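Local coordinates for penicillin-binding protein A (Mycobacterium tuberculosis, PDB 3UN7) that probably cross-links cell-wall peptidoglycan as a penicillin-binding D,D-transpeptidase of the inner membrane, with a part in regulating cell length, at residues L229-G234 against C253-V258; E212-A217 against V243-A248; R21-I26 against P77-S82; L33-A38 against L46-N51. All coordinates share one frame; numbering follows the deposited sequence.

How the interactions relate
The contacts form two pairs at opposite ends of an elongated chain. Interactions 3 and 4 come first in sequence, in the range of the dimerisation domain, with centres about 12 Å apart; the hairpin of interaction 4 lies wholly between the two segments of interaction 3, and Ile26 O to Leu33 N and Gly24 O to Arg47 NH1 probably hydrogen-bond them together. Interactions 1 and 2 follow in the transpeptidase domain, about 11 Å apart between centres. Their segments alternate along the chain, and Thr255 OG1 probably bonds to Ala217 O. Between the pairs, centres are 51 to 57 Å apart, so the two pairs are independent local contacts; of the four, interaction 1 lies beside the probable active-site serine.

Interaction 1 (L229-G234 against C253-V258); sequences LENYGG and CNTAFV
Two amide side chains, Asn231 and Asn254, each reach across to the opposite backbone and carry the polar part of this contact. Asn231 OD1 accepts the first-turn N-H of Thr255 at 2.9 Å, the donor lying nearly along the C=O axis. An asparagine suits this place because its oxygen meets an N-H that the helix itself cannot use, and the start of the helix would favour the partial negative charge there. In return, Asn254 ND2 gives a straight bond of 3.1 Å to Glu230 O, on a lone pair and close to its own amide plane. A chi1 of -73° sets CG of Asn254 beside its backbone N; at the other end of the amide OD1 bonds to Lys196 NZ. A water links Tyr232 N with Asn254 N, 2.9 Å from each.

Apolar groups meet beside it. Leu229 CD2 touches Val258 CG2 at 3.6 Å, branch against branch. The methyl Thr255 CG2 packs against polar oxygens, Asn231 OD1 at 3.4 Å and Leu229 O; threonine suits the place because OG1 meanwhile bonds to Ala217 O.

Asn254 matches the asparagine of the SxN motif of penicillin-binding proteins, and its side chain lies about 4 Å from that of Ser193, the probable acyl-ester nucleophile. Helix 254-264 begins here beside the Cys237-Cys253 disulfide, with strand 219-221 and helix 196-205 packed around the contact.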
loop_
_atom_site.group_PDB
_atom_site.type_symbol
_atom_site.label_atom_id
_atom_site.label_comp_id
_atom_site.label_asym_id
_atom_site.label_seq_id
_atom_site.Cartn_x
_atom_site.Cartn_y
_atom_site.Cartn_z
ATOM N N LEU A 229 17.756 -12.776 18.841
ATOM C CA LEU A 229 17.571 -12.310 17.494
ATOM C C LEU A 229 18.937 -12.223 16.847
ATOM O O LEU A 229 19.926 -11.894 17.508
ATOM C CB LEU A 229 16.839 -10.969 17.485
ATOM C CG LEU A 229 15.310 -10.967 17.296
ATOM C CD1 LEU A 229 14.611 -12.253 17.768
ATOM C CD2 LEU A 229 14.669 -9.743 17.950
ATOM N N GLU A 230 18.992 -12.572 15.566
ATOM C CA GLU A 230 20.232 -12.538 14.820
ATOM C C GLU A 230 20.101 -11.646 13.596
ATOM O O GLU A 230 18.993 -11.377 13.131
ATOM C CB GLU A 230 20.686 -13.954 14.433
ATOM C CG GLU A 230 19.913 -14.612 13.290
ATOM C CD GLU A 230 20.687 -15.741 12.609
ATOM O OE1 GLU A 230 20.289 -16.130 11.491
ATOM O OE2 GLU A 230 21.691 -16.235 13.176
ATOM N N ASN A 231 21.241 -11.173 13.104
ATOM C CA ASN A 231 21.294 -10.412 11.868
ATOM C C ASN A 231 20.967 -11.348 10.719
ATOM O O ASN A 231 21.284 -12.535 10.763
ATOM C CB ASN A 231 22.691 -9.817 11.648
ATOM C CG ASN A 231 22.968 -8.600 12.518
ATOM O OD1 ASN A 231 22.057 -7.992 13.079
ATOM N ND2 ASN A 231 24.244 -8.233 12.621
ATOM N N TYR A 232 20.303 -10.815 9.707
ATOM C CA TYR A 232 20.046 -11.565 8.488
ATOM C C TYR A 232 21.365 -12.134 7.951
ATOM O O TYR A 232 22.363 -11.415 7.824
ATOM C CB TYR A 232 19.361 -10.660 7.471
ATOM C CG TYR A 232 19.441 -11.144 6.049
ATOM C CD1 TYR A 232 18.721 -12.263 5.629
ATOM C CD2 TYR A 232 20.231 -10.475 5.119
ATOM C CE1 TYR A 232 18.794 -12.708 4.313
ATOM C CE2 TYR A 232 20.313 -10.912 3.810
ATOM C CZ TYR A 232 19.593 -12.024 3.407
ATOM O OH TYR A 232 19.682 -12.448 2.102
ATOM N N GLY A 233 21.376 -13.434 7.678
ATOM C CA GLY A 233 22.587 -14.118 7.227
ATOM C C GLY A 233 23.561 -14.492 8.331
ATOM O O GLY A 233 24.570 -15.153 8.070
ATOM N N GLY A 234 23.269 -14.065 9.558
ATOM C CA GLY A 234 24.103 -14.373 10.724
ATOM C C GLY A 234 25.471 -13.705 10.793
ATOM O O GLY A 234 26.350 -14.146 11.542
ATOM N N CYS A 253 20.999 -3.708 9.943
ATOM C CA CYS A 253 21.495 -4.725 10.867
ATOM C C CYS A 253 20.506 -4.900 12.006
ATOM O O CYS A 253 20.258 -3.965 12.750
ATOM C CB CYS A 253 22.871 -4.328 11.401
ATOM S SG CYS A 253 24.129 -4.166 10.107
ATOM N N ASN A 254 19.952 -6.101 12.141
ATOM C CA ASN A 254 18.903 -6.372 13.137
ATOM C C ASN A 254 19.258 -6.080 14.588
ATOM O O ASN A 254 18.459 -5.509 15.327
ATOM C CB ASN A 254 18.422 -7.822 13.041
ATOM C CG ASN A 254 17.562 -8.078 11.821
ATOM O OD1 ASN A 254 16.902 -7.169 11.295
ATOM N ND2 ASN A 254 17.561 -9.323 11.359
ATOM N N THR A 255 20.438 -6.515 15.009
ATOM C CA THR A 255 20.786 -6.454 16.430
ATOM C C THR A 255 20.948 -5.010 16.929
ATOM O O THR A 255 20.575 -4.686 18.063
ATOM C CB THR A 255 22.021 -7.322 16.747
ATOM O OG1 THR A 255 23.145 -6.851 16.003
ATOM C CG2 THR A 255 21.745 -8.785 16.381
ATOM N N ALA A 256 21.474 -4.154 16.059
ATOM C CA ALA A 256 21.556 -2.722 16.307
ATOM C C ALA A 256 20.188 -2.073 16.528
ATOM O O ALA A 256 20.057 -1.194 17.374
ATOM C CB ALA A 256 22.295 -2.028 15.163
ATOM N N PHE A 257 19.171 -2.491 15.771
ATOM C CA PHE A 257 17.827 -1.947 15.972
ATOM C C PHE A 257 17.071 -2.568 17.151
ATOM O O PHE A 257 16.226 -1.912 17.768
ATOM C CB PHE A 257 17.039 -1.954 14.665
ATOM C CG PHE A 257 17.502 -0.891 13.727
ATOM C CD1 PHE A 257 17.003 0.400 13.841
ATOM C CD2 PHE A 257 18.511 -1.148 12.803
ATOM C CE1 PHE A 257 17.457 1.414 13.008
ATOM C CE2 PHE A 257 18.973 -0.138 11.970
ATOM C CZ PHE A 257 18.440 1.151 12.076
ATOM N N VAL A 258 17.388 -3.819 17.475
ATOM C CA VAL A 258 16.861 -4.435 18.694
ATOM C C VAL A 258 17.380 -3.613 19.879
ATOM O O VAL A 258 16.605 -3.162 20.733
ATOM C CB VAL A 258 17.285 -5.927 18.805
ATOM C CG1 VAL A 258 16.970 -6.497 20.195
ATOM C CG2 VAL A 258 16.586 -6.750 17.721
HETATM O O HOH W 1 20.151 -7.902 9.886
#

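Interaction 2 (E212-A217 against V243-A248); sequences EQLTAA and VSLREA
Leu214, with CG anti to its carbonyl carbon (chi1 -54°), and Leu245, with CG anti to its backbone N (chi1 -170°), lie side by side and point the same way. They meet at 4.2 Å between Leu214 CD1 and Leu245 CB, and the branched, flexible leucines suit a place where a strand must pack against the first turn of a helix. At Ser244 the hydroxyl sits between the backbone N and the carbonyl carbon (chi1 71°), from where OG accepts Glu247 N at 2.9 Å. Serine thus ends the strand and caps the helix, satisfying one N-H that the first turn leaves without a helical partner.

The backbone holds the two segments in antiparallel register. Leu214 and Val243 form the hydrogen-bonded pair, with 2.8 Å from Leu214 N to Val243 O and the return bond from Val243 N to Leu214 O. Gln213 and Ser244 are the neighbouring non-hydrogen-bonded pair. Beyond this last bridge one more backbone bond follows: Leu245 N, of the first helical residue, donates to Glu212 O at 2.9 Å, bent at the hydrogen, while Ser244 CA makes a CA-H...O contact with the same oxygen.

Val243 is buried, and its CG1 lies 4.3 Å from the small Ala216 CB. At the end of the strand, Thr215 OG1 accepts Ala217 N in an ST turn that bends the chain. The two-stranded sheet of 213-215 and 242-244 rests against helix 254-264, where Leu214 touches Gln259 and Arg263, and leads directly into helix 245-251, whose Ala248 packs on Ala256 and Phe257.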
loop_
_atom_site.group_PDB
_atom_site.type_symbol
_atom_site.label_atom_id
_atom_site.label_comp_id
_atom_site.label_asym_id
_atom_site.label_seq_id
_atom_site.Cartn_x
_atom_site.Cartn_y
_atom_site.Cartn_z
ATOM N N GLU A 212 25.894 7.979 16.465
ATOM C CA GLU A 212 26.093 7.265 17.713
ATOM C C GLU A 212 26.241 5.768 17.470
ATOM O O GLU A 212 25.720 5.226 16.489
ATOM C CB GLU A 212 24.973 7.548 18.719
ATOM C CG GLU A 212 23.648 6.883 18.385
ATOM C CD GLU A 212 22.995 6.278 19.604
ATOM O OE1 GLU A 212 23.727 5.877 20.553
ATOM O OE2 GLU A 212 21.753 6.196 19.611
ATOM N N GLN A 213 26.934 5.110 18.391
ATOM C CA GLN A 213 27.435 3.763 18.167
ATOM C C GLN A 213 26.518 2.690 18.741
ATOM O O GLN A 213 26.107 2.778 19.894
ATOM C CB GLN A 213 28.858 3.643 18.737
ATOM C CG GLN A 213 29.864 4.594 18.057
ATOM C CD GLN A 213 30.074 4.264 16.590
ATOM O OE1 GLN A 213 29.819 5.091 15.710
ATOM N NE2 GLN A 213 30.509 3.036 16.317
ATOM N N LEU A 214 26.193 1.693 17.916
ATOM C CA LEU A 214 25.358 0.563 18.331
ATOM C C LEU A 214 26.056 -0.758 18.028
ATOM O O LEU A 214 26.944 -0.818 17.167
ATOM C CB LEU A 214 24.006 0.592 17.611
ATOM C CG LEU A 214 23.189 1.876 17.698
ATOM C CD1 LEU A 214 22.105 1.898 16.594
ATOM C CD2 LEU A 214 22.587 2.004 19.067
ATOM N N THR A 215 25.621 -1.817 18.704
ATOM C CA THR A 215 26.238 -3.135 18.546
ATOM C C THR A 215 26.283 -3.605 17.091
ATOM O O THR A 215 25.340 -3.398 16.321
ATOM C CB THR A 215 25.592 -4.222 19.446
ATOM O OG1 THR A 215 26.271 -5.463 19.233
ATOM C CG2 THR A 215 24.103 -4.405 19.147
ATOM N N ALA A 216 27.412 -4.207 16.731
ATOM C CA ALA A 216 27.596 -4.813 15.427
ATOM C C ALA A 216 27.478 -6.332 15.542
ATOM O O ALA A 216 27.622 -7.036 14.545
ATOM C CB ALA A 216 28.954 -4.422 14.849
ATOM N N ALA A 217 27.197 -6.815 16.756
ATOM C CA ALA A 217 27.132 -8.250 17.080
ATOM C C ALA A 217 26.164 -9.021 16.189
ATOM O O ALA A 217 25.088 -8.518 15.888
ATOM C CB ALA A 217 26.768 -8.459 18.570
ATOM N N VAL A 243 28.855 -0.018 15.248
ATOM C CA VAL A 243 28.679 0.778 14.027
ATOM C C VAL A 243 27.770 1.964 14.333
ATOM O O VAL A 243 26.997 1.927 15.290
ATOM C CB VAL A 243 28.061 -0.027 12.844
ATOM C CG1 VAL A 243 29.073 -1.048 12.264
ATOM C CG2 VAL A 243 26.762 -0.693 13.256
ATOM N N SER A 244 27.874 3.007 13.516
ATOM C CA SER A 244 27.004 4.165 13.644
ATOM C C SER A 244 25.561 3.771 13.336
ATOM O O SER A 244 25.317 2.845 12.560
ATOM C CB SER A 244 27.453 5.273 12.691
ATOM O OG SER A 244 27.172 4.925 11.339
ATOM N N LEU A 245 24.613 4.478 13.948
ATOM C CA LEU A 245 23.199 4.342 13.613
ATOM C C LEU A 245 23.002 4.432 12.093
ATOM O O LEU A 245 22.300 3.608 11.527
ATOM C CB LEU A 245 22.368 5.407 14.352
ATOM C CG LEU A 245 20.831 5.364 14.368
ATOM C CD1 LEU A 245 20.294 6.091 15.603
ATOM C CD2 LEU A 245 20.272 5.983 13.118
ATOM N N ARG A 246 23.630 5.403 11.433
ATOM C CA ARG A 246 23.507 5.512 9.968
ATOM C C ARG A 246 23.943 4.224 9.272
ATOM O O ARG A 246 23.250 3.725 8.377
ATOM C CB ARG A 246 24.281 6.718 9.401
ATOM C CG ARG A 246 24.293 6.781 7.857
ATOM C CD ARG A 246 25.695 6.539 7.241
ATOM N NE ARG A 246 25.673 6.059 5.850
ATOM C CZ ARG A 246 25.027 6.653 4.843
ATOM N NH1 ARG A 246 24.315 7.761 5.043
ATOM N NH2 ARG A 246 25.078 6.130 3.622
ATOM N N GLU A 247 25.102 3.705 9.664
ATOM C CA GLU A 247 25.612 2.486 9.064
ATOM C C GLU A 247 24.644 1.314 9.285
ATOM O O GLU A 247 24.331 0.592 8.339
ATOM C CB GLU A 247 27.012 2.166 9.587
ATOM C CG GLU A 247 27.733 1.105 8.777
ATOM C CD GLU A 247 29.221 1.020 9.087
ATOM O OE1 GLU A 247 29.611 1.195 10.265
ATOM O OE2 GLU A 247 30.000 0.773 8.144
ATOM N N ALA A 248 24.163 1.148 10.518
ATOM C CA ALA A 248 23.203 0.085 10.843
ATOM C C ALA A 248 21.931 0.200 10.000
ATOM O O ALA A 248 21.380 -0.811 9.547
ATOM C CB ALA A 248 22.847 0.106 12.326
#

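Interaction 3 (R21-I26 against P77-S82); sequences RQRGQI and PILNGS
Arg23 lays one face of its guanidinium on Leu79, with CB of the leucine 3.6 Å above the plane and over its centre. CG of the arginine, anti to the backbone N (chi1 -177°), packs 3.5 Å from Leu79 O. From CG to NE the chain is extended, and the two side chains cross obliquely. NH2 approaches Leu79 CD1 at 3.6 Å, while NH1 comes to 3.8 Å from Asn80 CB. An arginine suits this buried place because its flat cation can cover an apolar side chain while its N-H groups reach acids: NE pairs with Glu72 and NH1 with Asp76.

Ile26 meets the far end of the same leucine at about a right angle, its CG1 4.0 Å from Leu79 CD1. Leu79 CD2 also packs against the backbone oxygens of Gly24 and Gln25. Between these side chains the main chains join, Gly24 N giving a hydrogen bond of 2.8 Å to Leu79 O. Gly24 has no side chain to stand between the two backbones here.

Just past the helix, Asn80 OD1 accepts Ser82 N at 3.0 Å in an Asx turn, and Gly81 between them takes a positive phi that glycine readily adopts. The contact ties the loop leading into strand 26-28 to the end of helix 76-79, with helix 70-74 touching both Ile26 and Leu79, and strands 31-38 and 45-48 beside Arg23.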
loop_
_atom_site.group_PDB
_atom_site.type_symbol
_atom_site.label_atom_id
_atom_site.label_comp_id
_atom_site.label_asym_id
_atom_site.label_seq_id
_atom_site.Cartn_x
_atom_site.Cartn_y
_atom_site.Cartn_z
ATOM N N ARG A 21 -31.540 1.275 -16.239
ATOM C CA ARG A 21 -30.967 2.584 -16.557
ATOM C C ARG A 21 -29.444 2.513 -16.679
ATOM O O ARG A 21 -28.809 1.637 -16.078
ATOM C CB ARG A 21 -31.355 3.604 -15.472
ATOM C CG ARG A 21 -32.850 3.895 -15.384
ATOM C CD ARG A 21 -33.159 4.777 -14.175
ATOM N NE ARG A 21 -33.804 4.024 -13.093
ATOM C CZ ARG A 21 -33.177 3.479 -12.056
ATOM N NH1 ARG A 21 -31.856 3.573 -11.927
ATOM N NH2 ARG A 21 -33.883 2.826 -11.143
ATOM N N GLN A 22 -28.869 3.425 -17.464
ATOM C CA GLN A 22 -27.439 3.394 -17.751
ATOM C C GLN A 22 -26.587 3.874 -16.583
ATOM O O GLN A 22 -26.521 5.066 -16.293
ATOM C CB GLN A 22 -27.076 4.168 -19.026
ATOM C CG GLN A 22 -25.604 3.957 -19.416
ATOM C CD GLN A 22 -25.254 4.450 -20.811
ATOM O OE1 GLN A 22 -25.825 5.423 -21.309
ATOM N NE2 GLN A 22 -24.309 3.768 -21.451
ATOM N N ARG A 23 -25.931 2.924 -15.930
ATOM C CA ARG A 23 -25.009 3.202 -14.830
ATOM C C ARG A 23 -23.825 3.988 -15.368
ATOM O O ARG A 23 -23.407 3.789 -16.508
ATOM C CB ARG A 23 -24.541 1.886 -14.221
ATOM C CG ARG A 23 -23.633 2.010 -13.011
ATOM C CD ARG A 23 -23.451 0.633 -12.392
ATOM N NE ARG A 23 -22.628 0.660 -11.188
ATOM C CZ ARG A 23 -23.075 0.942 -9.976
ATOM N NH1 ARG A 23 -24.364 1.249 -9.787
ATOM N NH2 ARG A 23 -22.233 0.924 -8.949
ATOM N N GLY A 24 -23.296 4.892 -14.558
ATOM C CA GLY A 24 -22.199 5.744 -14.994
ATOM C C GLY A 24 -20.867 5.041 -14.959
ATOM O O GLY A 24 -20.783 3.866 -14.576
ATOM N N GLN A 25 -19.821 5.776 -15.336
ATOM C CA GLN A 25 -18.485 5.214 -15.557
ATOM C C GLN A 25 -17.541 5.461 -14.388
ATOM O O GLN A 25 -17.639 6.482 -13.698
ATOM C CB GLN A 25 -17.836 5.863 -16.793
ATOM C CG GLN A 25 -18.687 5.856 -18.048
ATOM C CD GLN A 25 -18.127 6.739 -19.146
ATOM O OE1 GLN A 25 -17.402 7.708 -18.885
ATOM N NE2 GLN A 25 -18.461 6.413 -20.380
ATOM N N ILE A 26 -16.607 4.534 -14.192
ATOM C CA ILE A 26 -15.461 4.761 -13.294
ATOM C C ILE A 26 -14.261 4.975 -14.197
ATOM O O ILE A 26 -14.003 4.149 -15.063
ATOM C CB ILE A 26 -15.221 3.559 -12.366
ATOM C CG1 ILE A 26 -16.475 3.287 -11.515
ATOM C CG2 ILE A 26 -13.956 3.780 -11.498
ATOM C CD1 ILE A 26 -16.390 2.017 -10.638
ATOM N N PRO A 77 -24.538 5.550 -5.316
ATOM C CA PRO A 77 -25.561 6.568 -5.579
ATOM C C PRO A 77 -25.228 7.491 -6.755
ATOM O O PRO A 77 -26.127 7.898 -7.495
ATOM C CB PRO A 77 -25.614 7.361 -4.274
ATOM C CG PRO A 77 -25.037 6.450 -3.230
ATOM C CD PRO A 77 -23.955 5.721 -3.967
ATOM N N ILE A 78 -23.952 7.819 -6.929
ATOM C CA ILE A 78 -23.523 8.606 -8.085
ATOM C C ILE A 78 -23.648 7.762 -9.361
ATOM O O ILE A 78 -24.241 8.197 -10.367
ATOM C CB ILE A 78 -22.083 9.164 -7.889
ATOM C CG1 ILE A 78 -22.098 10.296 -6.838
ATOM C CG2 ILE A 78 -21.458 9.634 -9.221
ATOM C CD1 ILE A 78 -22.650 11.640 -7.342
ATOM N N LEU A 79 -23.128 6.537 -9.303
ATOM C CA LEU A 79 -23.084 5.698 -10.494
ATOM C C LEU A 79 -24.466 5.281 -10.966
ATOM O O LEU A 79 -24.712 5.216 -12.174
ATOM C CB LEU A 79 -22.178 4.471 -10.277
ATOM C CG LEU A 79 -20.714 4.853 -10.065
ATOM C CD1 LEU A 79 -19.937 3.699 -9.471
ATOM C CD2 LEU A 79 -20.109 5.281 -11.398
ATOM N N ASN A 80 -25.365 4.997 -10.027
ATOM C CA ASN A 80 -26.739 4.652 -10.395
ATOM C C ASN A 80 -27.678 5.860 -10.551
ATOM O O ASN A 80 -28.828 5.706 -10.956
ATOM C CB ASN A 80 -27.329 3.553 -9.484
ATOM C CG ASN A 80 -27.660 4.038 -8.082
ATOM O OD1 ASN A 80 -27.975 5.201 -7.876
ATOM N ND2 ASN A 80 -27.608 3.123 -7.102
ATOM N N GLY A 81 -27.174 7.052 -10.251
ATOM C CA GLY A 81 -27.922 8.297 -10.474
ATOM C C GLY A 81 -28.947 8.670 -9.411
ATOM O O GLY A 81 -29.732 9.588 -9.617
ATOM N N SER A 82 -28.936 7.969 -8.269
ATOM C CA SER A 82 -29.887 8.241 -7.185
ATOM C C SER A 82 -29.359 9.267 -6.174
ATOM O O SER A 82 -30.099 9.713 -5.292
ATOM C CB SER A 82 -30.275 6.944 -6.469
ATOM O OG SER A 82 -29.130 6.317 -5.916
#

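Interaction 4 (L33-A38 against L46-N51); sequences LAYSVA and LRVYPN
Val48 stands as a bump against the flat ring of Tyr35, its CB over one face, 3.9 Å above the plane and offset toward the rim. The two side chains lie alongside each other and point the same way, with Val48 CG1 3.7 Å from Tyr35 CZ. Pro50 fills the angle at the ring edge, CG in the ring plane and 3.9 Å from Tyr35 CE1; its rigid ring suits a place where the strand ends. On the same face the other branch, Val48 CG2, reaches Val37 CG2 at 4.1 Å.

Near Arg47 the small Ala34 CB packs against two large groups, 3.7 Å from Tyr49 CE2 and 3.8 Å from Arg47 NH2. Arg47 bends at chi2 (62°), which turns CD toward Tyr35 O and Ser36 OG of the partner strand, and its guanidinium lies over the Ala34-Tyr35 peptide. NH1 donates to Ser36 OG at 2.9 Å and also to Gly24 O, while NE pairs with Glu72, so this buried cation has several partners that fix its rotation.

Backbone bonds join Tyr35 with Val48 and Val37 with Leu46 in both directions, and a water spans Leu33 O and Asn51 N where the strands part. Leu33 and Ala34 both face Ile26, a classic beta bulge in strand 31-38 toward strand 26-28. The whole is an antiparallel beta hairpin in the dimerisation-domain range, its strand 45-48 outermost in a mixed sheet.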
loop_
_atom_site.group_PDB
_atom_site.type_symbol
_atom_site.label_atom_id
_atom_site.label_comp_id
_atom_site.label_asym_id
_atom_site.label_seq_id
_atom_site.Cartn_x
_atom_site.Cartn_y
_atom_site.Cartn_z
ATOM N N LEU A 33 -12.576 2.396 -16.668
ATOM C CA LEU A 33 -12.277 1.232 -15.858
ATOM C C LEU A 33 -13.513 0.370 -15.736
ATOM O O LEU A 33 -13.398 -0.839 -15.623
ATOM C CB LEU A 33 -11.827 1.649 -14.450
ATOM C CG LEU A 33 -10.662 2.641 -14.294
ATOM C CD1 LEU A 33 -10.173 2.602 -12.843
ATOM C CD2 LEU A 33 -9.511 2.345 -15.272
ATOM N N ALA A 34 -14.687 1.010 -15.701
ATOM C CA ALA A 34 -15.958 0.305 -15.607
ATOM C C ALA A 34 -17.027 1.108 -16.334
ATOM O O ALA A 34 -17.068 2.339 -16.222
ATOM C CB ALA A 34 -16.368 0.035 -14.121
ATOM N N TYR A 35 -17.859 0.418 -17.111
ATOM C CA TYR A 35 -18.925 1.065 -17.887
ATOM C C TYR A 35 -20.082 0.080 -18.146
ATOM O O TYR A 35 -19.954 -1.118 -17.908
ATOM C CB TYR A 35 -18.380 1.707 -19.188
ATOM C CG TYR A 35 -17.846 0.754 -20.248
ATOM C CD1 TYR A 35 -16.512 0.344 -20.240
ATOM C CD2 TYR A 35 -18.663 0.298 -21.288
ATOM C CE1 TYR A 35 -16.009 -0.514 -21.227
ATOM C CE2 TYR A 35 -18.162 -0.566 -22.268
ATOM C CZ TYR A 35 -16.843 -0.962 -22.231
ATOM O OH TYR A 35 -16.349 -1.812 -23.209
ATOM N N SER A 36 -21.222 0.592 -18.592
ATOM C CA SER A 36 -22.373 -0.245 -18.804
ATOM C C SER A 36 -22.783 -0.123 -20.255
ATOM O O SER A 36 -22.757 0.970 -20.821
ATOM C CB SER A 36 -23.529 0.154 -17.885
ATOM O OG SER A 36 -23.253 -0.195 -16.550
ATOM N N VAL A 37 -23.161 -1.254 -20.841
ATOM C CA VAL A 37 -23.601 -1.286 -22.250
ATOM C C VAL A 37 -25.041 -1.743 -22.334
ATOM O O VAL A 37 -25.425 -2.706 -21.674
ATOM C CB VAL A 37 -22.716 -2.261 -23.070
ATOM C CG1 VAL A 37 -23.215 -2.405 -24.509
ATOM C CG2 VAL A 37 -21.293 -1.786 -23.065
ATOM N N ALA A 38 -25.830 -1.065 -23.166
ATOM C CA ALA A 38 -27.204 -1.460 -23.434
ATOM C C ALA A 38 -27.225 -2.806 -24.149
ATOM O O ALA A 38 -26.579 -2.979 -25.176
ATOM C CB ALA A 38 -27.898 -0.411 -24.291
ATOM N N LEU A 46 -25.524 -4.166 -19.223
ATOM C CA LEU A 46 -24.482 -5.075 -18.764
ATOM C C LEU A 46 -23.230 -4.303 -18.355
ATOM O O LEU A 46 -22.763 -3.454 -19.104
ATOM C CB LEU A 46 -24.138 -6.126 -19.825
ATOM C CG LEU A 46 -22.948 -7.048 -19.503
ATOM C CD1 LEU A 46 -23.356 -8.103 -18.477
ATOM C CD2 LEU A 46 -22.434 -7.703 -20.785
ATOM N N ARG A 47 -22.699 -4.610 -17.171
ATOM C CA ARG A 47 -21.500 -3.944 -16.665
ATOM C C ARG A 47 -20.284 -4.586 -17.295
ATOM O O ARG A 47 -20.181 -5.824 -17.317
ATOM C CB ARG A 47 -21.418 -4.067 -15.137
ATOM C CG ARG A 47 -20.505 -3.063 -14.455
ATOM C CD ARG A 47 -20.993 -1.645 -14.684
ATOM N NE ARG A 47 -20.306 -0.640 -13.879
ATOM C CZ ARG A 47 -20.351 0.669 -14.125
ATOM N NH1 ARG A 47 -21.029 1.129 -15.173
ATOM N NH2 ARG A 47 -19.726 1.532 -13.315
ATOM N N VAL A 48 -19.355 -3.752 -17.771
ATOM C CA VAL A 48 -18.151 -4.223 -18.466
ATOM C C VAL A 48 -16.892 -3.647 -17.813
ATOM O O VAL A 48 -16.855 -2.461 -17.479
ATOM C CB VAL A 48 -18.199 -3.869 -19.976
ATOM C CG1 VAL A 48 -16.943 -4.374 -20.705
ATOM C CG2 VAL A 48 -19.436 -4.494 -20.620
ATOM N N TYR A 49 -15.880 -4.492 -17.634
ATOM C CA TYR A 49 -14.603 -4.109 -17.020
ATOM C C TYR A 49 -13.549 -4.437 -18.054
ATOM O O TYR A 49 -13.174 -5.609 -18.180
ATOM C CB TYR A 49 -14.364 -4.916 -15.725
ATOM C CG TYR A 49 -15.471 -4.702 -14.715
ATOM C CD1 TYR A 49 -16.608 -5.507 -14.710
ATOM C CD2 TYR A 49 -15.396 -3.660 -13.783
ATOM C CE1 TYR A 49 -17.637 -5.300 -13.778
ATOM C CE2 TYR A 49 -16.430 -3.430 -12.876
ATOM C CZ TYR A 49 -17.538 -4.249 -12.879
ATOM O OH TYR A 49 -18.533 -4.022 -11.960
ATOM N N PRO A 50 -13.099 -3.429 -18.825
ATOM C CA PRO A 50 -12.209 -3.712 -19.973
ATOM C C PRO A 50 -10.757 -4.091 -19.648
ATOM O O PRO A 50 -10.084 -4.650 -20.511
ATOM C CB PRO A 50 -12.264 -2.413 -20.794
ATOM C CG PRO A 50 -12.515 -1.347 -19.796
ATOM C CD PRO A 50 -13.417 -1.992 -18.726
ATOM N N ASN A 51 -10.273 -3.802 -18.436
ATOM C CA ASN A 51 -8.962 -4.307 -18.013
ATOM C C ASN A 51 -9.137 -4.913 -16.618
ATOM O O ASN A 51 -8.614 -4.380 -15.618
ATOM C CB ASN A 51 -7.896 -3.200 -18.047
ATOM C CG ASN A 51 -6.478 -3.746 -18.059
ATOM O OD1 ASN A 51 -6.256 -4.945 -17.874
ATOM N ND2 ASN A 51 -5.502 -2.862 -18.301
HETATM O O HOH W 2 -11.391 -2.578 -15.880
#